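Local coordinates for protein LpxE (Aquifex aeolicus, PDB 6EBU) that probably acts as a membrane-embedded phosphatase of the PAP2 superfamily that removes the 1-phosphate from lipid A, at residues F19-N24 against L91-N95; L40-L46 against D109-A113; P85-L91 against G147-P151. The protein carries 1 engineered substitution. All blocks are in the same frame, centred on the assembly; numbering follows the deposited sequence.

Contact 1 (F19-N24 against L91-N95); sequences FRLINN and LEDVN
Arg20 reaches from helix 13-24 to the loop 91-95 and holds Glu92 O with both terminal nitrogens. Arg20 NH2 makes the straighter bond, 2.8 Å to Glu92 O and lying on a lone pair, while NH1 donates to the same oxygen at 3.1 Å. The carbonyl sits close to the guanidinium plane, and a weak bond from NH1 to Asp93 O adds a second acceptor at the edge. Leu91 CD1 covers one face of this flat group. The same methyl touches Phe19 CD2 at 3.7 Å, and Val94 CG2 meets the neighbouring ring carbon, Phe19 CE2. One turn on, the Asn23 side-chain amide pairs with the backbone N-H and C=O of Asn95. Asn23 ND2 gives a nearly linear bond of 3.0 Å to Asn95 O, and Asn23 OD1 receives Asn95 N on a lone pair at 3.1 Å. Asn95 ND2 comes to Asn23 OD1 from above the amide plane, the two side-chain amides turned 29° apart. With CG opposite the backbone N (chi1 -172°), Asn23 presents its amide to the loop; its CB lies over one face of the Phe19 ring, toward the rim. Farther out, Arg26 bonds Asn23 O, while Phe19 leans on Ile144 of helix 126-145. The loop is thus tied down mainly through its peptide groups: the arginine charge is met by carbonyl oxygens, with the Asp93 carboxylate too distant for a salt bridge.

Contact 2 (L40-L46 against D109-A113); sequences LGSGYVL and DTAMA. With BOG (octyl beta-D-glucopyranoside), chain G; BOG (octyl beta-D-glucopyranoside), chain F.
Met112, on helix 108-121, plugs into the bend of 40-46 and carries most of the tight side of this contact. Its CG stands opposite the backbone N (chi1 -176°), sending the chain straight at the bend, and a turn at chi3 (76°) then folds the end methyl back among backbone oxygens. Met112 CE rests 3.3 Å from Ser42 O and 3.4 Å from Gly41 O; SD also lies against Ser42 O. Apolar walls complete the socket: Val45 CG2 crosses the methyl at 4.0 Å, and Leu46 CD2 slides past SD in the opposite direction at 3.9 Å. Beside the socket the backbones draw near, Gly41 and Asp109 having CA atoms only 5.0 Å apart. Gly41 O touches Asp109 CA through a CA-H...O contact and faces Asp109 OD1 at 2.9 Å, two acceptors that do not bond to each other. The alkyl tail of one octyl glucoside packs closely on this carboxylate, its C3' 3.1 Å from Asp109 OD2, and also touches Ser42 CB. The looser side lies at the exposed Tyr44 ring, where a second alkyl tail follows Gly43 and lays C2' over one face, 3.9 Å from Tyr44 CE2. Ser42 OG itself turns back to Tyr39 O. Asp109 follows Pro-Ser-Gly, an aspartate where the family signature PSGH has histidine, probably the engineered position, and lies near a bound sulfate. The helical turn carrying it is enclosed on several sides: Met112 also touches Ile68 and Glu71 of helix 61-82 and Tyr135 of helix 126-145, whereas Thr110 packs on Val154 and Ala158 of helix 151-170.

Contact 3 (P85-L91 against G147-P151); sequences PRPAILL and GVHFP. With SO4 (sulfate ion), chain B.
Arg86 NH1 donates to Val148 O at 2.7 Å, joining 85-91 directly to 147-151. It approaches from above the carbonyl plane, with an N-H...O angle of 137°. The side chain runs extended from CG to NE, passing CG and CD along that same oxygen. It thereby delivers NH2 to a sulfate, whose O2 it binds at 2.6 Å close to the guanidinium plane. His149 meets the anion edge-on, NE2 donating to O1 at 2.8 Å, while Arg86 NH1 lies over one face of the imidazole. Guanidinium and ring are turned 55° apart. The weak bond from His149 ND1 to Asp153 adds a second-shell support, and Trp102 O takes the NE hydrogen of Arg86. Away from the anion the contact turns apolar. Pro87 CG stands almost exactly over the centre of the Phe150 ring, 3.6 Å from its centroid, a CH-pi contact between side chains that come from opposite directions. Leu90 CD2 crosses near Phe150 CZ at 3.8 Å, and Pro85 O lies at the ring edge. A water bridges Ala88 N and Gly147 O, the latter in the Schellman turn that closes helix 126-145. Lys79, Gly108 and Arg143 also bind the sulfate. Lys79 and Arg86-Pro87 belong to the KX6RP signature of PAP2 enzymes, and Arg143 and His149 to the one that follows PSGH. Although the sulfate probably comes from the crystallisation liquor, the gathered donors make a pocket suited to an oxyanion, consistent with a site for the substrate phosphate.

How the contacts relate
Contacts 1 and 3 lie side by side at one end of the helical bundle, centres 8 Å apart, and share Leu91; Phe19 packs against Pro87 and the His149 carbonyl where they meet. Contact 1 is the more exposed, a peripheral loop held by neutral amide and carbonyl bonds plus one arginine. Contact 3 is buried and splits into an aromatic-proline half and an anion-binding half. Contact 2, also buried, sits nearest the chain centre, its own centre about 19 Å from that of contact 3, and relies on methionine packing and close backbones. Contacts 2 and 3 nevertheless border the same sulfate, approached by Asp109 from one and bound by Arg86 and His149 from the other.

Contact 1 (F19-N24 against L91-N95)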
loop_
_atom_site.group_PDB
_atom_site.type_symbol
_atom_site.label_atom_id
_atom_site.label_comp_id
_atom_site.label_asym_id
_atom_site.label_seq_id
_atom_site.Cartn_x
_atom_site.Cartn_y
_atom_site.Cartn_z
ATOM N N PHE A 19 1.682 -15.342 -3.824
ATOM C CA PHE A 19 0.986 -14.588 -4.860
ATOM C C PHE A 19 -0.073 -15.442 -5.544
ATOM O O PHE A 19 -1.186 -14.969 -5.804
ATOM C CB PHE A 19 1.978 -14.049 -5.893
ATOM C CG PHE A 19 1.311 -13.411 -7.078
ATOM C CD1 PHE A 19 0.854 -12.104 -7.011
ATOM C CD2 PHE A 19 1.109 -14.127 -8.248
ATOM C CE1 PHE A 19 0.224 -11.518 -8.092
ATOM C CE2 PHE A 19 0.478 -13.546 -9.335
ATOM C CZ PHE A 19 0.035 -12.240 -9.255
ATOM N N ARG A 20 0.257 -16.698 -5.851
ATOM C CA ARG A 20 -0.689 -17.560 -6.553
ATOM C C ARG A 20 -1.930 -17.824 -5.711
ATOM O O ARG A 20 -3.050 -17.840 -6.233
ATOM C CB ARG A 20 -0.014 -18.876 -6.942
ATOM C CG ARG A 20 1.063 -18.737 -8.005
ATOM C CD ARG A 20 0.493 -18.201 -9.305
ATOM N NE ARG A 20 1.503 -18.150 -10.358
ATOM C CZ ARG A 20 1.276 -17.714 -11.593
ATOM N NH1 ARG A 20 0.070 -17.285 -11.937
ATOM N NH2 ARG A 20 2.258 -17.708 -12.485
ATOM N N LEU A 21 -1.751 -18.032 -4.404
ATOM C CA LEU A 21 -2.891 -18.308 -3.536
ATOM C C LEU A 21 -3.867 -17.138 -3.515
ATOM O O LEU A 21 -5.088 -17.338 -3.495
ATOM C CB LEU A 21 -2.406 -18.628 -2.120
ATOM N N ILE A 22 -3.351 -15.909 -3.529
ATOM C CA ILE A 22 -4.218 -14.736 -3.500
ATOM C C ILE A 22 -4.736 -14.409 -4.895
ATOM O O ILE A 22 -5.926 -14.126 -5.077
ATOM C CB ILE A 22 -3.467 -13.542 -2.883
ATOM C CG1 ILE A 22 -3.180 -13.803 -1.403
ATOM C CG2 ILE A 22 -4.262 -12.256 -3.072
ATOM C CD1 ILE A 22 -2.286 -12.768 -0.765
ATOM N N ASN A 23 -3.858 -14.454 -5.899
ATOM C CA ASN A 23 -4.234 -14.020 -7.237
ATOM C C ASN A 23 -5.162 -15.003 -7.940
ATOM O O ASN A 23 -5.804 -14.628 -8.928
ATOM C CB ASN A 23 -2.980 -13.793 -8.081
ATOM C CG ASN A 23 -3.289 -13.162 -9.416
ATOM O OD1 ASN A 23 -3.286 -13.833 -10.449
ATOM N ND2 ASN A 23 -3.572 -11.864 -9.404
ATOM N N ASN A 24 -5.254 -16.244 -7.462
ATOM C CA ASN A 24 -6.133 -17.228 -8.083
ATOM C C ASN A 24 -7.466 -17.391 -7.366
ATOM O O ASN A 24 -8.419 -17.890 -7.973
ATOM C CB ASN A 24 -5.433 -18.590 -8.165
ATOM C CG ASN A 24 -4.229 -18.572 -9.092
ATOM O OD1 ASN A 24 -4.224 -17.880 -10.111
ATOM N ND2 ASN A 24 -3.201 -19.336 -8.740
ATOM N N LEU A 91 5.706 -13.595 -14.179
ATOM C CA LEU A 91 4.928 -14.821 -14.114
ATOM C C LEU A 91 4.011 -14.955 -15.323
ATOM O O LEU A 91 3.736 -13.989 -16.038
ATOM C CB LEU A 91 4.093 -14.874 -12.830
ATOM C CG LEU A 91 4.862 -14.859 -11.511
ATOM C CD1 LEU A 91 3.920 -15.148 -10.353
ATOM C CD2 LEU A 91 6.007 -15.859 -11.541
ATOM N N GLU A 92 3.539 -16.179 -15.532
ATOM C CA GLU A 92 2.600 -16.502 -16.594
ATOM C C GLU A 92 1.193 -16.630 -16.025
ATOM O O GLU A 92 1.006 -17.003 -14.864
ATOM C CB GLU A 92 2.990 -17.808 -17.294
ATOM C CG GLU A 92 4.486 -18.013 -17.489
ATOM C CD GLU A 92 5.059 -17.144 -18.592
ATOM O OE1 GLU A 92 6.275 -16.869 -18.558
ATOM O OE2 GLU A 92 4.294 -16.733 -19.489
ATOM N N ASP A 93 0.203 -16.317 -16.862
ATOM C CA ASP A 93 -1.213 -16.483 -16.531
ATOM C C ASP A 93 -1.573 -15.726 -15.251
ATOM O O ASP A 93 -2.088 -16.286 -14.280
ATOM C CB ASP A 93 -1.573 -17.967 -16.421
ATOM C CG ASP A 93 -1.540 -18.669 -17.761
ATOM O OD1 ASP A 93 -2.063 -18.098 -18.740
ATOM O OD2 ASP A 93 -0.986 -19.785 -17.836
ATOM N N VAL A 94 -1.288 -14.432 -15.271
ATOM C CA VAL A 94 -1.571 -13.556 -14.144
ATOM C C VAL A 94 -2.927 -12.900 -14.360
ATOM O O VAL A 94 -3.201 -12.351 -15.435
ATOM C CB VAL A 94 -0.466 -12.500 -13.980
ATOM C CG1 VAL A 94 -0.967 -11.323 -13.158
ATOM C CG2 VAL A 94 0.764 -13.122 -13.335
ATOM N N ASN A 95 -3.780 -12.964 -13.341
ATOM C CA ASN A 95 -5.071 -12.287 -13.378
ATOM C C ASN A 95 -4.855 -10.816 -13.046
ATOM O O ASN A 95 -4.555 -10.464 -11.899
ATOM C CB ASN A 95 -6.043 -12.951 -12.408
ATOM C CG ASN A 95 -6.317 -14.400 -12.766
ATOM O OD1 ASN A 95 -6.984 -14.687 -13.758
ATOM N ND2 ASN A 95 -5.805 -15.319 -11.957
#

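Contact 2 (L40-L46 against D109-A113)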
loop_
_atom_site.group_PDB
_atom_site.type_symbol
_atom_site.label_atom_id
_atom_site.label_comp_id
_atom_site.label_asym_id
_atom_site.label_seq_id
_atom_site.Cartn_x
_atom_site.Cartn_y
_atom_site.Cartn_z
ATOM N N LEU A 40 -8.961 4.432 -2.918
ATOM C CA LEU A 40 -8.647 4.830 -1.554
ATOM C C LEU A 40 -7.190 4.589 -1.185
ATOM O O LEU A 40 -6.742 5.085 -0.146
ATOM C CB LEU A 40 -9.557 4.089 -0.579
ATOM C CG LEU A 40 -11.043 4.322 -0.841
ATOM C CD1 LEU A 40 -11.893 3.449 0.077
ATOM C CD2 LEU A 40 -11.385 5.797 -0.686
ATOM N N GLY A 41 -6.450 3.840 -1.995
ATOM C CA GLY A 41 -5.027 3.673 -1.816
ATOM C C GLY A 41 -4.169 4.510 -2.736
ATOM O O GLY A 41 -2.944 4.364 -2.718
ATOM N N SER A 42 -4.771 5.380 -3.540
ATOM C CA SER A 42 -4.029 6.265 -4.424
ATOM C C SER A 42 -3.778 7.613 -3.750
ATOM O O SER A 42 -4.348 7.937 -2.706
ATOM C CB SER A 42 -4.787 6.465 -5.735
ATOM O OG SER A 42 -5.968 7.220 -5.522
ATOM N N GLY A 43 -2.908 8.410 -4.369
ATOM C CA GLY A 43 -2.636 9.742 -3.865
ATOM C C GLY A 43 -3.786 10.715 -4.012
ATOM O O GLY A 43 -3.707 11.824 -3.475
ATOM N N TYR A 44 -4.849 10.328 -4.718
ATOM C CA TYR A 44 -5.990 11.211 -4.921
ATOM C C TYR A 44 -6.843 11.381 -3.672
ATOM O O TYR A 44 -7.724 12.246 -3.662
ATOM C CB TYR A 44 -6.855 10.691 -6.067
ATOM C CG TYR A 44 -6.152 10.688 -7.400
ATOM C CD1 TYR A 44 -5.860 11.877 -8.054
ATOM C CD2 TYR A 44 -5.772 9.495 -8.003
ATOM C CE1 TYR A 44 -5.213 11.879 -9.274
ATOM C CE2 TYR A 44 -5.126 9.486 -9.222
ATOM C CZ TYR A 44 -4.848 10.681 -9.853
ATOM O OH TYR A 44 -4.203 10.677 -11.068
ATOM N N VAL A 45 -6.616 10.580 -2.627
ATOM C CA VAL A 45 -7.308 10.791 -1.359
ATOM C C VAL A 45 -6.552 11.725 -0.428
ATOM O O VAL A 45 -7.115 12.151 0.592
ATOM C CB VAL A 45 -7.563 9.457 -0.626
ATOM C CG1 VAL A 45 -8.265 8.473 -1.545
ATOM C CG2 VAL A 45 -6.257 8.876 -0.107
ATOM N N LEU A 46 -5.303 12.073 -0.751
ATOM C CA LEU A 46 -4.478 12.849 0.173
ATOM C C LEU A 46 -5.036 14.251 0.378
ATOM O O LEU A 46 -5.244 14.685 1.519
ATOM C CB LEU A 46 -3.038 12.910 -0.339
ATOM C CG LEU A 46 -2.238 11.616 -0.197
ATOM C CD1 LEU A 46 -0.768 11.840 -0.518
ATOM C CD2 LEU A 46 -2.405 11.058 1.206
ATOM N N ASP A 109 1.085 2.229 -2.919
ATOM C CA ASP A 109 -0.261 2.316 -2.358
ATOM C C ASP A 109 -0.314 1.717 -0.960
ATOM O O ASP A 109 -0.963 2.269 -0.063
ATOM C CB ASP A 109 -1.262 1.605 -3.265
ATOM C CG ASP A 109 -1.551 2.376 -4.526
ATOM O OD1 ASP A 109 -0.977 3.473 -4.702
ATOM O OD2 ASP A 109 -2.355 1.879 -5.340
ATOM N N THR A 110 0.353 0.580 -0.761
ATOM C CA THR A 110 0.399 -0.029 0.563
ATOM C C THR A 110 1.151 0.855 1.552
ATOM O O THR A 110 0.715 1.027 2.695
ATOM C CB THR A 110 1.038 -1.415 0.476
ATOM O OG1 THR A 110 0.343 -2.199 -0.502
ATOM C CG2 THR A 110 0.977 -2.122 1.818
ATOM N N ALA A 111 2.275 1.435 1.122
ATOM C CA ALA A 111 3.058 2.290 2.009
ATOM C C ALA A 111 2.261 3.516 2.444
ATOM O O ALA A 111 2.256 3.880 3.626
ATOM C CB ALA A 111 4.359 2.701 1.318
ATOM N N MET A 112 1.575 4.166 1.500
ATOM C CA MET A 112 0.758 5.328 1.844
ATOM C C MET A 112 -0.388 4.940 2.770
ATOM O O MET A 112 -0.668 5.639 3.753
ATOM C CB MET A 112 0.217 5.988 0.573
ATOM C CG MET A 112 -0.577 7.265 0.823
ATOM S SD MET A 112 -1.785 7.641 -0.470
ATOM C CE MET A 112 -3.072 6.456 -0.090
ATOM N N ALA A 113 -1.058 3.823 2.477
ATOM C CA ALA A 113 -2.196 3.405 3.289
ATOM C C ALA A 113 -1.772 3.085 4.716
ATOM O O ALA A 113 -2.464 3.451 5.674
ATOM C CB ALA A 113 -2.886 2.202 2.645
HETATM O O1 BOG G . -1.527 7.396 -7.390
HETATM C "C1'" BOG G . -0.821 8.606 -7.119
HETATM C "C2'" BOG G . -1.568 9.799 -7.759
HETATM C "C3'" BOG G . -0.777 11.121 -7.500
HETATM C "C4'" BOG G . -1.740 12.222 -6.975
HETATM C "C5'" BOG G . -0.921 13.344 -6.298
HETATM C "C6'" BOG G . -1.775 14.078 -5.243
HETATM C "C7'" BOG G . -0.867 14.580 -4.121
HETATM C "C8'" BOG G . -1.500 15.791 -3.431
HETATM O O1 BOG F . 0.183 4.156 -8.965
HETATM C "C1'" BOG F . -0.799 4.238 -7.933
HETATM C "C2'" BOG F . -2.201 4.354 -8.571
HETATM C "C3'" BOG F . -3.267 3.739 -7.613
HETATM C "C4'" BOG F . -4.165 2.736 -8.390
HETATM C "C5'" BOG F . -3.296 1.876 -9.336
HETATM C "C6'" BOG F . -4.198 1.156 -10.360
HETATM C "C7'" BOG F . -4.587 2.115 -11.482
HETATM C "C8'" BOG F . -3.344 2.483 -12.296
#

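Contact 3 (P85-L91 against G147-P151)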
loop_
_atom_site.group_PDB
_atom_site.type_symbol
_atom_site.label_atom_id
_atom_site.label_comp_id
_atom_site.label_asym_id
_atom_site.label_seq_id
_atom_site.Cartn_x
_atom_site.Cartn_y
_atom_site.Cartn_z
ATOM N N PRO A 85 10.332 -6.243 -11.875
ATOM C CA PRO A 85 9.151 -6.525 -12.693
ATOM C C PRO A 85 7.959 -6.909 -11.833
ATOM O O PRO A 85 8.091 -7.561 -10.794
ATOM C CB PRO A 85 9.604 -7.702 -13.566
ATOM C CG PRO A 85 10.626 -8.401 -12.718
ATOM C CD PRO A 85 11.348 -7.304 -11.981
ATOM N N ARG A 86 6.784 -6.482 -12.276
ATOM C CA ARG A 86 5.543 -6.847 -11.618
ATOM C C ARG A 86 5.152 -8.267 -12.018
ATOM O O ARG A 86 5.760 -8.859 -12.912
ATOM C CB ARG A 86 4.465 -5.823 -11.967
ATOM C CG ARG A 86 4.703 -4.453 -11.338
ATOM C CD ARG A 86 3.663 -3.445 -11.780
ATOM N NE ARG A 86 3.901 -2.117 -11.223
ATOM C CZ ARG A 86 3.294 -1.623 -10.147
ATOM N NH1 ARG A 86 2.394 -2.341 -9.486
ATOM N NH2 ARG A 86 3.589 -0.400 -9.732
ATOM N N PRO A 87 4.150 -8.855 -11.351
ATOM C CA PRO A 87 3.766 -10.240 -11.679
ATOM C C PRO A 87 3.419 -10.484 -13.138
ATOM O O PRO A 87 3.669 -11.587 -13.639
ATOM C CB PRO A 87 2.555 -10.476 -10.768
ATOM C CG PRO A 87 2.841 -9.637 -9.576
ATOM C CD PRO A 87 3.503 -8.395 -10.108
ATOM N N ALA A 88 2.844 -9.504 -13.838
ATOM C CA ALA A 88 2.481 -9.722 -15.234
ATOM C C ALA A 88 3.698 -9.919 -16.128
ATOM O O ALA A 88 3.565 -10.490 -17.216
ATOM C CB ALA A 88 1.640 -8.556 -15.756
ATOM N N ILE A 89 4.869 -9.461 -15.700
ATOM C CA ILE A 89 6.096 -9.654 -16.467
ATOM C C ILE A 89 6.813 -10.931 -16.052
ATOM O O ILE A 89 7.217 -11.734 -16.896
ATOM C CB ILE A 89 7.014 -8.420 -16.311
ATOM C CG1 ILE A 89 6.334 -7.164 -16.861
ATOM C CG2 ILE A 89 8.350 -8.655 -17.000
ATOM C CD1 ILE A 89 6.062 -7.211 -18.346
ATOM N N LEU A 90 6.970 -11.146 -14.744
ATOM C CA LEU A 90 7.761 -12.277 -14.270
ATOM C C LEU A 90 7.013 -13.595 -14.424
ATOM O O LEU A 90 7.618 -14.621 -14.760
ATOM C CB LEU A 90 8.159 -12.059 -12.810
ATOM C CG LEU A 90 9.288 -12.946 -12.280
ATOM C CD1 LEU A 90 10.638 -12.466 -12.793
ATOM C CD2 LEU A 90 9.271 -12.986 -10.759
ATOM N N LEU A 91 5.706 -13.595 -14.179
ATOM C CA LEU A 91 4.928 -14.821 -14.114
ATOM C C LEU A 91 4.011 -14.955 -15.323
ATOM O O LEU A 91 3.736 -13.989 -16.038
ATOM C CB LEU A 91 4.093 -14.874 -12.830
ATOM C CG LEU A 91 4.862 -14.859 -11.511
ATOM C CD1 LEU A 91 3.920 -15.148 -10.353
ATOM C CD2 LEU A 91 6.007 -15.859 -11.541
ATOM N N GLY A 147 -3.061 -8.392 -9.238
ATOM C CA GLY A 147 -1.980 -8.935 -10.034
ATOM C C GLY A 147 -0.867 -7.964 -10.356
ATOM O O GLY A 147 -0.062 -8.241 -11.249
ATOM N N VAL A 148 -0.788 -6.833 -9.650
ATOM C CA VAL A 148 0.220 -5.820 -9.947
ATOM C C VAL A 148 1.357 -5.800 -8.936
ATOM O O VAL A 148 2.332 -5.059 -9.137
ATOM C CB VAL A 148 -0.413 -4.415 -10.042
ATOM C CG1 VAL A 148 -1.497 -4.396 -11.111
ATOM C CG2 VAL A 148 -0.973 -3.983 -8.692
ATOM N N HIS A 149 1.273 -6.582 -7.863
ATOM C CA HIS A 149 2.325 -6.609 -6.860
ATOM C C HIS A 149 2.496 -8.027 -6.336
ATOM O O HIS A 149 1.586 -8.859 -6.416
ATOM C CB HIS A 149 2.031 -5.653 -5.693
ATOM C CG HIS A 149 2.397 -4.227 -5.969
ATOM N ND1 HIS A 149 3.698 -3.814 -6.163
ATOM C CD2 HIS A 149 1.630 -3.116 -6.075
ATOM C CE1 HIS A 149 3.717 -2.512 -6.380
ATOM N NE2 HIS A 149 2.476 -2.064 -6.335
ATOM N N PHE A 150 3.691 -8.292 -5.809
ATOM C CA PHE A 150 4.036 -9.501 -5.082
ATOM C C PHE A 150 3.862 -9.280 -3.588
ATOM O O PHE A 150 3.893 -8.141 -3.113
ATOM C CB PHE A 150 5.482 -9.900 -5.372
ATOM C CG PHE A 150 5.740 -10.284 -6.798
ATOM C CD1 PHE A 150 5.398 -11.541 -7.264
ATOM C CD2 PHE A 150 6.349 -9.394 -7.667
ATOM C CE1 PHE A 150 5.649 -11.901 -8.578
ATOM C CE2 PHE A 150 6.602 -9.748 -8.980
ATOM C CZ PHE A 150 6.252 -11.004 -9.434
ATOM N N PRO A 151 3.670 -10.355 -2.820
ATOM C CA PRO A 151 3.610 -10.209 -1.356
ATOM C C PRO A 151 4.823 -9.522 -0.753
ATOM O O PRO A 151 4.692 -8.853 0.279
ATOM C CB PRO A 151 3.486 -11.661 -0.876
ATOM C CG PRO A 151 2.772 -12.344 -1.991
ATOM C CD PRO A 151 3.277 -11.707 -3.257
HETATM S S SO4 B . 2.194 1.158 -6.702
HETATM O O1 SO4 B . 1.199 0.356 -5.994
HETATM O O2 SO4 B . 2.030 0.983 -8.141
HETATM O O3 SO4 B . 3.528 0.717 -6.304
HETATM O O4 SO4 B . 2.021 2.567 -6.360
HETATM O O HOH W 1 1.709 -7.030 -12.985
#